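Local coordinates for rhomboid protease GlpG (Haemophilus influenzae, PDB 2NR9), which cleaves transmembrane segments of other proteins within the lipid bilayer, as an intramembrane serine protease of the rhomboid family with a catalytic dyad, at residues Trp72-Phe76 with Phe144-Leu148. The protein carries 2 engineered substitutions. Coordinates in Å, arbitrary orientation, origin at the centre of the assembly. Numbering follows the deposited sequence.
Sequences WFFIF and FTMLL
Residues 72-76 form a turn of helix 63-84, with Phe-76 N hydrogen-bonded to Trp-72 O at 3.0 Å. Residues 144-148 lie in a loop between helix 116-131 and helix 153-156, within the span predicted as transmembrane helix 5. Phe-144 to Met-146 have helical phi/psi without regular helical bonds. The backbones stay well apart: the nearest CA atoms, of Trp-72 and Phe-144, are 8.6 Å apart. Side chains fill the gap. Trp-72, Phe-76 and Phe-144 all take chi1 m and form an aromatic cluster. The edge of Phe-144 meets the face of the Trp-72 six-membered ring in a T-shaped pair, centroids 4.6 Å apart and planes at 80°. Phe-76 points its edge at the face of Phe-144 in an offset T, centroids 5.6 Å apart and planes at 70°. Ile-75 CD1 lies 3.7 Å from Phe-144 CZ. Leu-147 CD1 meets the indole edge, 3.5 Å from Trp-72 CZ2. Val-119 and Leu-123 of helix 116-131, which starts at the nucleophile Ser-116, also touch Trp-72. A bound PQE molecule touches Ile-75 and Phe-144. No hydrogen bond links the segments. Apolar contacts join predicted transmembrane helices 2 and 5, the proposed lateral substrate gate of rhomboids, consistent with a seam that can part.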
loop_
_atom_site.group_PDB
_atom_site.type_symbol
_atom_site.label_atom_id
_atom_site.label_comp_id
_atom_site.label_asym_id
_atom_site.label_seq_id
_atom_site.Cartn_x
_atom_site.Cartn_y
_atom_site.Cartn_z
ATOM N N TRP A 72 -8.717 -0.437 4.423
ATOM C CA TRP A 72 -8.511 -0.911 3.062
ATOM C C TRP A 72 -7.346 -1.899 2.942
ATOM O O TRP A 72 -7.454 -2.901 2.235
ATOM C CB TRP A 72 -8.330 0.269 2.105
ATOM C CG TRP A 72 -9.606 1.003 1.816
ATOM C CD1 TRP A 72 -10.225 1.922 2.614
ATOM C CD2 TRP A 72 -10.418 0.877 0.644
ATOM N NE1 TRP A 72 -11.376 2.372 2.011
ATOM C CE2 TRP A 72 -11.514 1.749 0.799
ATOM C CE3 TRP A 72 -10.323 0.113 -0.524
ATOM C CZ2 TRP A 72 -12.513 1.872 -0.166
ATOM C CZ3 TRP A 72 -11.312 0.240 -1.483
ATOM C CH2 TRP A 72 -12.392 1.115 -1.300
ATOM N N PHE A 73 -6.241 -1.625 3.631
ATOM C CA PHE A 73 -5.088 -2.540 3.600
ATOM C C PHE A 73 -5.388 -3.864 4.299
ATOM O O PHE A 73 -4.952 -4.920 3.847
ATOM C CB PHE A 73 -3.835 -1.901 4.219
ATOM C CG PHE A 73 -2.612 -2.813 4.209
ATOM C CD1 PHE A 73 -1.859 -2.973 3.057
ATOM C CD2 PHE A 73 -2.231 -3.507 5.352
ATOM C CE1 PHE A 73 -0.744 -3.801 3.043
ATOM C CE2 PHE A 73 -1.121 -4.345 5.342
ATOM C CZ PHE A 73 -0.373 -4.484 4.193
ATOM N N PHE A 74 -6.123 -3.812 5.407
ATOM C CA PHE A 74 -6.417 -5.031 6.138
ATOM C C PHE A 74 -7.283 -5.957 5.291
ATOM O O PHE A 74 -6.981 -7.140 5.140
ATOM C CB PHE A 74 -7.086 -4.729 7.481
ATOM C CG PHE A 74 -7.212 -5.930 8.376
ATOM C CD1 PHE A 74 -6.136 -6.355 9.143
ATOM C CD2 PHE A 74 -8.398 -6.643 8.441
ATOM C CE1 PHE A 74 -6.240 -7.480 9.956
ATOM C CE2 PHE A 74 -8.508 -7.763 9.253
ATOM C CZ PHE A 74 -7.426 -8.178 10.013
ATOM N N ILE A 75 -8.320 -5.389 4.683
ATOM C CA ILE A 75 -9.216 -6.145 3.827
ATOM C C ILE A 75 -8.544 -6.692 2.567
ATOM O O ILE A 75 -8.551 -7.896 2.336
ATOM C CB ILE A 75 -10.444 -5.309 3.410
ATOM C CG1 ILE A 75 -11.338 -5.031 4.621
ATOM C CG2 ILE A 75 -11.233 -6.033 2.326
ATOM C CD1 ILE A 75 -12.640 -4.302 4.274
ATOM N N PHE A 76 -7.956 -5.808 1.760
ATOM C CA PHE A 76 -7.370 -6.221 0.478
ATOM C C PHE A 76 -5.946 -6.772 0.562
ATOM O O PHE A 76 -5.560 -7.626 -0.239
ATOM C CB PHE A 76 -7.513 -5.121 -0.577
ATOM C CG PHE A 76 -8.953 -4.768 -0.887
ATOM C CD1 PHE A 76 -9.608 -3.776 -0.170
ATOM C CD2 PHE A 76 -9.673 -5.491 -1.831
ATOM C CE1 PHE A 76 -10.948 -3.480 -0.420
ATOM C CE2 PHE A 76 -11.012 -5.194 -2.092
ATOM C CZ PHE A 76 -11.649 -4.193 -1.382
ATOM N N PHE A 144 -16.561 -1.033 -2.212
ATOM C CA PHE A 144 -15.115 -0.975 -2.418
ATOM C C PHE A 144 -14.767 -1.037 -3.904
ATOM O O PHE A 144 -13.602 -0.908 -4.284
ATOM C CB PHE A 144 -14.405 -2.099 -1.655
ATOM C CG PHE A 144 -14.509 -1.980 -0.158
ATOM C CD1 PHE A 144 -15.389 -2.775 0.556
ATOM C CD2 PHE A 144 -13.730 -1.066 0.533
ATOM C CE1 PHE A 144 -15.481 -2.669 1.933
ATOM C CE2 PHE A 144 -13.821 -0.953 1.907
ATOM C CZ PHE A 144 -14.697 -1.754 2.607
ATOM N N THR A 145 -15.781 -1.267 -4.733
ATOM C CA THR A 145 -15.606 -1.289 -6.181
ATOM C C THR A 145 -15.857 0.115 -6.721
ATOM O O THR A 145 -15.205 0.557 -7.668
ATOM C CB THR A 145 -16.590 -2.267 -6.857
ATOM O OG1 THR A 145 -16.446 -3.571 -6.284
ATOM C CG2 THR A 145 -16.327 -2.341 -8.353
ATOM N N MET A 146 -16.813 0.807 -6.104
ATOM C CA MET A 146 -17.149 2.179 -6.471
ATOM C C MET A 146 -16.041 3.133 -6.052
ATOM O O MET A 146 -15.500 3.873 -6.873
ATOM C CB MET A 146 -18.463 2.603 -5.808
ATOM C CG MET A 146 -19.709 1.987 -6.418
ATOM S SD MET A 146 -20.071 2.656 -8.054
ATOM C CE MET A 146 -21.581 1.776 -8.449
ATOM N N LEU A 147 -15.717 3.119 -4.763
ATOM C CA LEU A 147 -14.679 3.984 -4.221
ATOM C C LEU A 147 -13.351 3.772 -4.942
ATOM O O LEU A 147 -12.281 3.848 -4.337
ATOM C CB LEU A 147 -14.524 3.761 -2.716
ATOM C CG LEU A 147 -15.792 3.988 -1.885
ATOM C CD1 LEU A 147 -15.546 3.683 -0.416
ATOM C CD2 LEU A 147 -16.308 5.409 -2.063
ATOM N N LEU A 148 -13.438 3.471 -6.235
ATOM C CA LEU A 148 -12.263 3.290 -7.079
ATOM C C LEU A 148 -12.354 4.239 -8.269
ATOM O O LEU A 148 -11.339 4.663 -8.821
ATOM C CB LEU A 148 -12.158 1.842 -7.561
ATOM C CG LEU A 148 -11.918 0.783 -6.482
ATOM C CD1 LEU A 148 -11.958 -0.614 -7.082
ATOM C CD2 LEU A 148 -10.595 1.030 -5.773
#